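Local coordinates for putative alpha-galactosidase/melibiase (Bacteroides fragilis, PDB 4OGZ), which probably hydrolyses terminal, non-reducing alpha-D-galactose residues of alpha-D-galactosides, as a family 27 glycoside hydrolase, at residues V66-Y71 / I92-L97; G197-E202 / Y235-R240. All coordinates share one frame; numbering follows the deposited sequence.

In the fold
The two contacts follow one another along the chain; their centres lie 25 Å apart and their nearest atoms about 10 Å, so they do not meet. Interaction 1 belongs to the Ig-like N-terminal domain, where strands 69-79 and 82-92 pair and the chain turns off toward strand 102-105 of the TIM barrel. Interaction 2 lies on the barrel's outer layer, between the entrance to helix 202-211 and helix 228-244. Strand 250-254 is a shared neighbour: Leu-96 and Leu-97 rest on Val-250, Met-238 on Phe-251. Segment 197-202 follows strand 180-186 in the loop that also carries Cys-192, disulfide-bonded to Cys-222 beyond strand 216-220.

Interaction 1 of 2, residues V66-Y71 / I92-L97; sequences VEKGTY and IGDELL
Gly-69 and Ile-92 hold each other through two backbone bonds, Gly-69 N to Ile-92 O and Ile-92 N to Gly-69 O, both 2.7 Å; at 171° and 163° at the hydrogen, they are nearly straight. Glycine suits this place because a CB would run into the hydroxyl of Tyr-71 and the carbonyl of Lys-68. The branched Ile-92 uses both arms: CG2 lies 3.6 Å from Glu-67 O, while CG1 meets the edge of the Tyr-71 ring at CE2, 3.7 Å away. Gly-69 and Ile-92 form an antiparallel hydrogen-bonded pair at the open end of the hairpin of strands 69-79 and 82-92 in the Ig-like domain, a ladder continued by the backbone bonds of Tyr-71 with Ile-90. Lys-68 reaches past the end of strand 82-92 and crosses Asp-94 at about a right angle. With CG anti to the backbone N (chi1 -161°), that carbon lies 3.2 Å from Ile-92 O, and the bent chain carries NZ to Asp-94 OD1 at 3.0 Å, a salt bridge between two exposed residues, its hydrogen bond weak. One shell out, Tyr-71 OH donates to Glu-67 O over 2.7 Å from above the carbonyl plane, tying the ring's hydroxyl to the loop just before the strand; Pro-25 backs Ile-92.

Interaction 2 of 2, residues G197-E202 / Y235-R240; sequences GSYGYE and YEKMGR
At the start of helix 202-211, in the outer helical layer of the barrel, Glu-202 faces Lys-237 and Met-238 of helix 228-244. Lys-237 NZ donates to Glu-202 OE1 at 3.2 Å, a salt bridge in which NZ comes from above the carboxylate plane (36° out of it). The bent lysine chain crosses the glutamate obliquely, with CE 3.1 Å from Glu-202 OE2 and 4.0 Å from Tyr-199 CE1. OE2 is also bound by Gly-200 N at 3.1 Å, so both carboxylate oxygens have a donor. Gly-200 stands third in a type II turn from Ser-198 to Tyr-201, where its positive phi (83°) comes easily to glycine. These helices flank strand 216-220 in the beta/alpha succession of a TIM barrel, and Tyr-219 of that strand touches Ser-198, Glu-202 and Met-238. Met-238, deposited as selenomethionine, supplies the apolar part: its chain bends at chi2 and chi3, SE lies 4.1 Å from Glu-202 CB, and CE reaches 3.7 Å from Ser-198 CB. The unbranched apolar chain thus extends from helix 228-244 to Ser-198, beside Tyr-219, Leu-217 and Phe-251. Ser-198 OG is hydrogen-bonded to Asp-205 and Ser-185, and the Tyr-199 ring makes a cation-pi contact with Arg-234.

Interaction 1 of 2, residues V66-Y71 / I92-L97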
ATOM      1  N   VAL A  66     -17.381   2.329  19.308  1.00 25.71           N
ATOM      2  CA  VAL A  66     -18.235   1.161  19.453  1.00 28.19           C
ATOM      3  C   VAL A  66     -19.382   1.124  18.456  1.00 28.74           C
ATOM      4  O   VAL A  66     -19.756   0.065  17.975  1.00 29.65           O
ATOM      5  CB  VAL A  66     -18.792   1.107  20.879  1.00 31.77           C
ATOM      6  CG1 VAL A  66     -19.764  -0.052  21.034  1.00 35.90           C
ATOM      7  CG2 VAL A  66     -17.632   0.997  21.849  1.00 31.11           C
ATOM      8  N   GLU A  67     -19.935   2.275  18.118  1.00 32.95           N
ATOM      9  CA  GLU A  67     -21.142   2.301  17.290  1.00 32.52           C
ATOM     10  C   GLU A  67     -20.771   2.412  15.808  1.00 27.88           C
ATOM     11  O   GLU A  67     -20.019   3.302  15.415  1.00 26.47           O
ATOM     12  CB  GLU A  67     -22.085   3.441  17.725  1.00 32.87           C
ATOM     13  CG  GLU A  67     -22.323   3.506  19.230  1.00 38.82           C
ATOM     14  CD  GLU A  67     -21.334   4.413  19.990  1.00 54.06           C
ATOM     15  OE1 GLU A  67     -20.242   4.780  19.440  1.00 32.59           O
ATOM     16  OE2 GLU A  67     -21.651   4.750  21.167  1.00 58.74           O
ATOM     17  N   LYS A  68     -21.366   1.532  15.004  1.00 24.12           N
ATOM     18  CA  LYS A  68     -21.229   1.556  13.560  1.00 24.66           C
ATOM     19  C   LYS A  68     -21.687   2.911  13.011  1.00 28.05           C
ATOM     20  O   LYS A  68     -22.598   3.513  13.533  1.00 22.17           O
ATOM     21  CB  LYS A  68     -22.034   0.421  12.959  1.00 26.20           C
ATOM     22  CG  LYS A  68     -21.660   0.038  11.545  1.00 32.58           C
ATOM     23  CD  LYS A  68     -22.489  -1.130  11.003  1.00 36.69           C
ATOM     24  CE  LYS A  68     -22.467  -2.377  11.901  1.00 45.23           C
ATOM     25  NZ  LYS A  68     -21.435  -3.386  11.479  1.00 52.04           N
ATOM     26  N   GLY A  69     -21.026   3.421  11.984  1.00 27.96           N
ATOM     27  CA  GLY A  69     -21.395   4.730  11.476  1.00 25.01           C
ATOM     28  C   GLY A  69     -20.355   5.431  10.663  1.00 23.86           C
ATOM     29  O   GLY A  69     -19.200   5.012  10.611  1.00 23.47           O
ATOM     30  N   THR A  70     -20.794   6.499  10.001  1.00 24.72           N
ATOM     31  CA  THR A  70     -19.894   7.379   9.265  0.50 21.57           C
ATOM     32  C   THR A  70     -19.849   8.728   9.958  1.00 22.50           C
ATOM     33  O   THR A  70     -20.901   9.390  10.200  1.00 23.36           O
ATOM     34  CB  THR A  70     -20.318   7.496   7.798  0.50 21.32           C
ATOM     35  OG1 THR A  70     -20.239   6.199   7.205  0.50 19.41           O
ATOM     36  CG2 THR A  70     -19.420   8.453   7.032  0.50 21.46           C
ATOM     37  N   TYR A  71     -18.639   9.129  10.290  1.00 18.79           N
ATOM     38  CA  TYR A  71     -18.353  10.304  11.063  1.00 21.20           C
ATOM     39  C   TYR A  71     -17.408  11.261  10.342  1.00 24.01           C
ATOM     40  O   TYR A  71     -16.341  10.869   9.892  1.00 29.49           O
ATOM     41  CB  TYR A  71     -17.712   9.892  12.355  1.00 19.54           C
ATOM     42  CG  TYR A  71     -18.457   8.853  13.107  1.00 21.36           C
ATOM     43  CD1 TYR A  71     -19.476   9.207  13.999  1.00 23.43           C
ATOM     44  CD2 TYR A  71     -18.133   7.516  12.997  1.00 21.73           C
ATOM     45  CE1 TYR A  71     -20.155   8.248  14.728  1.00 23.62           C
ATOM     46  CE2 TYR A  71     -18.794   6.553  13.738  1.00 23.09           C
ATOM     47  CZ  TYR A  71     -19.815   6.924  14.601  1.00 22.57           C
ATOM     48  OH  TYR A  71     -20.487   5.960  15.326  1.00 22.24           O
ATOM     49  N   ILE A  92     -16.910   3.563  10.483  1.00 20.16           N
ATOM     50  CA  ILE A  92     -16.828   2.506  11.453  1.00 20.53           C
ATOM     51  C   ILE A  92     -17.842   1.539  10.958  1.00 22.00           C
ATOM     52  O   ILE A  92     -19.054   1.821  11.007  1.00 19.49           O
ATOM     53  CB  ILE A  92     -17.146   2.976  12.891  1.00 21.10           C
ATOM     54  CG1 ILE A  92     -16.123   4.005  13.356  1.00 19.92           C
ATOM     55  CG2 ILE A  92     -17.168   1.784  13.867  1.00 21.04           C
ATOM     56  CD1 ILE A  92     -14.669   3.510  13.310  1.00 18.84           C
ATOM     57  N   GLY A  93     -17.365   0.414  10.446  1.00 19.88           N
ATOM     58  CA  GLY A  93     -18.203  -0.455   9.642  1.00 27.38           C
ATOM     59  C   GLY A  93     -17.612  -1.813   9.350  1.00 23.39           C
ATOM     60  O   GLY A  93     -16.710  -2.289  10.035  1.00 27.11           O
ATOM     61  N   ASP A  94     -18.121  -2.418   8.292  1.00 21.36           N
ATOM     62  CA  ASP A  94     -17.682  -3.742   7.873  1.00 27.78           C
ATOM     63  C   ASP A  94     -16.445  -3.730   6.975  1.00 23.31           C
ATOM     64  O   ASP A  94     -16.050  -4.779   6.530  1.00 27.29           O
ATOM     65  CB  ASP A  94     -18.841  -4.423   7.143  1.00 32.63           C
ATOM     66  CG  ASP A  94     -20.070  -4.497   8.023  1.00 46.21           C
ATOM     67  OD1 ASP A  94     -19.885  -4.737   9.255  1.00 47.98           O
ATOM     68  OD2 ASP A  94     -21.185  -4.239   7.508  1.00 52.05           O
ATOM     69  N   GLU A  95     -15.844  -2.562   6.733  1.00 24.38           N
ATOM     70  CA  GLU A  95     -14.765  -2.438   5.745  1.00 24.99           C
ATOM     71  C   GLU A  95     -13.424  -1.947   6.312  1.00 17.95           C
ATOM     72  O   GLU A  95     -13.345  -1.005   7.086  1.00 17.23           O
ATOM     73  CB  GLU A  95     -15.221  -1.480   4.633  1.00 33.59           C
ATOM     74  CG  GLU A  95     -16.501  -1.874   3.877  1.00 38.82           C
ATOM     75  CD  GLU A  95     -16.354  -3.145   3.042  1.00 47.68           C
ATOM     76  OE1 GLU A  95     -15.206  -3.618   2.821  1.00 40.01           O
ATOM     77  OE2 GLU A  95     -17.397  -3.678   2.601  1.00 37.94           O
ATOM     78  N   LEU A  96     -12.341  -2.552   5.875  1.00 19.78           N
ATOM     79  CA  LEU A  96     -11.030  -1.965   6.109  1.00 15.12           C
ATOM     80  C   LEU A  96     -10.422  -1.506   4.770  1.00 13.52           C
ATOM     81  O   LEU A  96     -10.830  -1.938   3.698  1.00 13.12           O
ATOM     82  CB  LEU A  96     -10.136  -2.958   6.822  1.00 15.85           C
ATOM     83  CG  LEU A  96     -10.626  -3.585   8.113  1.00 16.99           C
ATOM     84  CD1 LEU A  96      -9.551  -4.494   8.661  1.00 17.43           C
ATOM     85  CD2 LEU A  96     -11.048  -2.545   9.173  1.00 17.30           C
ATOM     86  N   LEU A  97      -9.414  -0.645   4.841  1.00 17.09           N
ATOM     87  CA  LEU A  97      -8.688  -0.181   3.660  1.00 17.05           C
ATOM     88  C   LEU A  97      -9.599   0.497   2.637  1.00 15.28           C
ATOM     89  O   LEU A  97      -9.701   0.069   1.478  1.00 15.56           O
ATOM     90  CB  LEU A  97      -7.932  -1.335   3.011  1.00 14.35           C
ATOM     91  CG  LEU A  97      -7.007  -2.097   3.923  1.00 17.16           C
ATOM     92  CD1 LEU A  97      -6.147  -3.075   3.106  1.00 14.81           C
ATOM     93  CD2 LEU A  97      -6.130  -1.134   4.716  1.00 15.29           C
TER

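Interaction 2 of 2, residues G197-E202 / Y235-R240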
ATOM      1  N   GLY A 197       4.147 -22.475   9.790  1.00 20.68           N
ATOM      2  CA  GLY A 197       2.875 -21.905   9.296  1.00 18.78           C
ATOM      3  C   GLY A 197       1.697 -22.158  10.213  1.00 17.30           C
ATOM      4  O   GLY A 197       1.860 -22.599  11.346  1.00 19.19           O
ATOM      5  N   SER A 198       0.505 -21.869   9.717  1.00 16.29           N
ATOM      6  CA  SER A 198      -0.707 -21.778  10.548  1.00 17.73           C
ATOM      7  C   SER A 198      -1.824 -22.791  10.250  1.00 18.65           C
ATOM      8  O   SER A 198      -2.835 -22.804  10.945  1.00 21.41           O
ATOM      9  CB  SER A 198      -1.303 -20.374  10.412  1.00 17.51           C
ATOM     10  OG  SER A 198      -0.546 -19.381  11.086  1.00 20.58           O
ATOM     11  N   TYR A 199      -1.681 -23.633   9.236  1.00 20.64           N
ATOM     12  CA  TYR A 199      -2.784 -24.537   8.886  1.00 23.20           C
ATOM     13  C   TYR A 199      -3.200 -25.422  10.046  1.00 22.74           C
ATOM     14  O   TYR A 199      -2.363 -26.107  10.646  1.00 20.94           O
ATOM     15  CB  TYR A 199      -2.429 -25.467   7.714  1.00 26.69           C
ATOM     16  CG  TYR A 199      -3.590 -26.328   7.345  1.00 29.90           C
ATOM     17  CD1 TYR A 199      -4.701 -25.772   6.739  1.00 33.00           C
ATOM     18  CD2 TYR A 199      -3.627 -27.670   7.683  1.00 31.95           C
ATOM     19  CE1 TYR A 199      -5.805 -26.544   6.435  1.00 35.92           C
ATOM     20  CE2 TYR A 199      -4.719 -28.450   7.378  1.00 36.11           C
ATOM     21  CZ  TYR A 199      -5.806 -27.876   6.753  1.00 37.66           C
ATOM     22  OH  TYR A 199      -6.895 -28.643   6.446  1.00 40.60           O
ATOM     23  N   GLY A 200      -4.507 -25.431  10.313  1.00 19.66           N
ATOM     24  CA  GLY A 200      -5.073 -26.176  11.410  1.00 21.07           C
ATOM     25  C   GLY A 200      -4.998 -25.460  12.751  1.00 21.08           C
ATOM     26  O   GLY A 200      -5.571 -25.932  13.702  1.00 20.42           O
ATOM     27  N   TYR A 201      -4.239 -24.355  12.843  1.00 22.48           N
ATOM     28  CA  TYR A 201      -4.074 -23.587  14.092  1.00 21.63           C
ATOM     29  C   TYR A 201      -4.470 -22.141  13.892  1.00 20.67           C
ATOM     30  O   TYR A 201      -3.948 -21.241  14.538  1.00 21.63           O
ATOM     31  CB  TYR A 201      -2.609 -23.634  14.569  1.00 21.93           C
ATOM     32  CG  TYR A 201      -2.092 -25.004  14.868  1.00 22.50           C
ATOM     33  CD1 TYR A 201      -1.518 -25.789  13.872  1.00 23.09           C
ATOM     34  CD2 TYR A 201      -2.137 -25.525  16.169  1.00 25.06           C
ATOM     35  CE1 TYR A 201      -1.027 -27.065  14.155  1.00 23.21           C
ATOM     36  CE2 TYR A 201      -1.635 -26.793  16.449  1.00 25.78           C
ATOM     37  CZ  TYR A 201      -1.091 -27.547  15.435  1.00 25.15           C
ATOM     38  OH  TYR A 201      -0.596 -28.793  15.711  1.00 34.02           O
ATOM     39  N   GLU A 202      -5.398 -21.902  12.989  1.00 21.38           N
ATOM     40  CA  GLU A 202      -5.711 -20.543  12.613  1.00 18.58           C
ATOM     41  C   GLU A 202      -6.237 -19.732  13.793  1.00 19.82           C
ATOM     42  O   GLU A 202      -5.945 -18.531  13.911  1.00 15.81           O
ATOM     43  CB  GLU A 202      -6.721 -20.537  11.450  1.00 20.45           C
ATOM     44  CG  GLU A 202      -6.215 -21.198  10.164  1.00 18.83           C
ATOM     45  CD  GLU A 202      -6.471 -22.694  10.060  1.00 21.14           C
ATOM     46  OE1 GLU A 202      -6.870 -23.338  11.084  1.00 21.10           O
ATOM     47  OE2 GLU A 202      -6.216 -23.249   8.955  1.00 20.48           O
ATOM     48  N   TYR A 235      -8.280 -20.171   3.212  1.00 15.50           N
ATOM     49  CA  TYR A 235      -8.310 -18.746   3.394  1.00 14.40           C
ATOM     50  C   TYR A 235      -9.519 -18.373   4.265  1.00 15.77           C
ATOM     51  O   TYR A 235      -9.426 -17.540   5.154  1.00 15.33           O
ATOM     52  CB  TYR A 235      -8.259 -18.033   2.013  1.00 13.68           C
ATOM     53  CG  TYR A 235      -6.809 -17.894   1.523  1.00 13.31           C
ATOM     54  CD1 TYR A 235      -5.924 -17.029   2.139  1.00 12.70           C
ATOM     55  CD2 TYR A 235      -6.306 -18.713   0.527  1.00 13.64           C
ATOM     56  CE1 TYR A 235      -4.574 -16.952   1.727  1.00 12.25           C
ATOM     57  CE2 TYR A 235      -4.986 -18.638   0.117  1.00 13.87           C
ATOM     58  CZ  TYR A 235      -4.124 -17.756   0.733  1.00 13.07           C
ATOM     59  OH  TYR A 235      -2.789 -17.678   0.311  1.00 13.08           O
ATOM     60  N   GLU A 236     -10.642 -19.032   4.040  1.00 18.64           N
ATOM     61  CA  GLU A 236     -11.862 -18.727   4.826  1.00 20.56           C
ATOM     62  C   GLU A 236     -11.665 -19.036   6.316  1.00 20.32           C
ATOM     63  O   GLU A 236     -12.145 -18.303   7.173  1.00 18.44           O
ATOM     64  CB  GLU A 236     -13.060 -19.479   4.258  1.00 25.06           C
ATOM     65  CG  GLU A 236     -14.369 -19.043   4.898  1.00 33.22           C
ATOM     66  CD  GLU A 236     -15.547 -19.923   4.549  1.00 44.31           C
ATOM     67  OE1 GLU A 236     -15.510 -20.586   3.488  1.00 55.94           O
ATOM     68  OE2 GLU A 236     -16.515 -19.950   5.353  1.00 73.19           O
ATOM     69  N   LYS A 237     -10.974 -20.133   6.617  1.00 20.95           N
ATOM     70  CA  LYS A 237     -10.667 -20.471   8.005  1.00 23.43           C
ATOM     71  C   LYS A 237      -9.924 -19.335   8.674  1.00 19.71           C
ATOM     72  O   LYS A 237     -10.281 -18.910   9.779  1.00 17.20           O
ATOM     73  CB  LYS A 237      -9.853 -21.777   8.105  1.00 33.08           C
ATOM     74  CG  LYS A 237     -10.679 -22.984   8.518  1.00 44.56           C
ATOM     75  CD  LYS A 237     -10.200 -24.323   7.921  1.00 63.21           C
ATOM     76  CE  LYS A 237      -8.806 -24.784   8.361  1.00 71.64           C
ATOM     77  NZ  LYS A 237      -8.758 -25.511   9.666  1.00 77.18           N
HETATM   78  N   MSE A 238      -8.866 -18.850   8.029  1.00 18.05           N
HETATM   79  CA  MSE A 238      -8.065 -17.780   8.635  1.00 16.62           C
HETATM   80  C   MSE A 238      -8.795 -16.457   8.656  1.00 17.94           C
HETATM   81  O   MSE A 238      -8.618 -15.682   9.589  1.00 19.63           O
HETATM   82  CB  MSE A 238      -6.743 -17.629   7.891  1.00 15.80           C
HETATM   83  CG  MSE A 238      -5.839 -16.551   8.485  1.00 14.09           C
HETATM   84 SE   MSE A 238      -5.530 -16.769  10.426  0.75 14.36          SE
HETATM   85  CE  MSE A 238      -3.752 -17.598  10.348  1.00 13.60           C
ATOM     86  N   GLY A 239      -9.623 -16.195   7.641  1.00 17.51           N
ATOM     87  CA  GLY A 239     -10.373 -14.957   7.575  1.00 15.99           C
ATOM     88  C   GLY A 239     -11.380 -14.863   8.699  1.00 20.05           C
ATOM     89  O   GLY A 239     -11.504 -13.817   9.361  1.00 22.45           O
ATOM     90  N   ARG A 240     -12.091 -15.958   8.935  1.00 20.36           N
ATOM     91  CA  ARG A 240     -13.013 -16.038  10.073  1.00 23.70           C
ATOM     92  C   ARG A 240     -12.273 -15.961  11.432  1.00 20.74           C
ATOM     93  O   ARG A 240     -12.747 -15.295  12.364  1.00 19.18           O
ATOM     94  CB  ARG A 240     -13.880 -17.308   9.989  1.00 29.13           C
ATOM     95  CG  ARG A 240     -15.034 -17.196   8.993  1.00 42.91           C
ATOM     96  CD  ARG A 240     -16.024 -18.349   8.979  1.00 51.10           C
ATOM     97  NE  ARG A 240     -15.467 -19.590   8.422  1.00 65.96           N
ATOM     98  CZ  ARG A 240     -14.908 -20.581   9.130  1.00 62.23           C
ATOM     99  NH1 ARG A 240     -14.808 -20.523  10.456  1.00 54.37           N
ATOM    100  NH2 ARG A 240     -14.434 -21.661   8.502  1.00 52.35           N
TER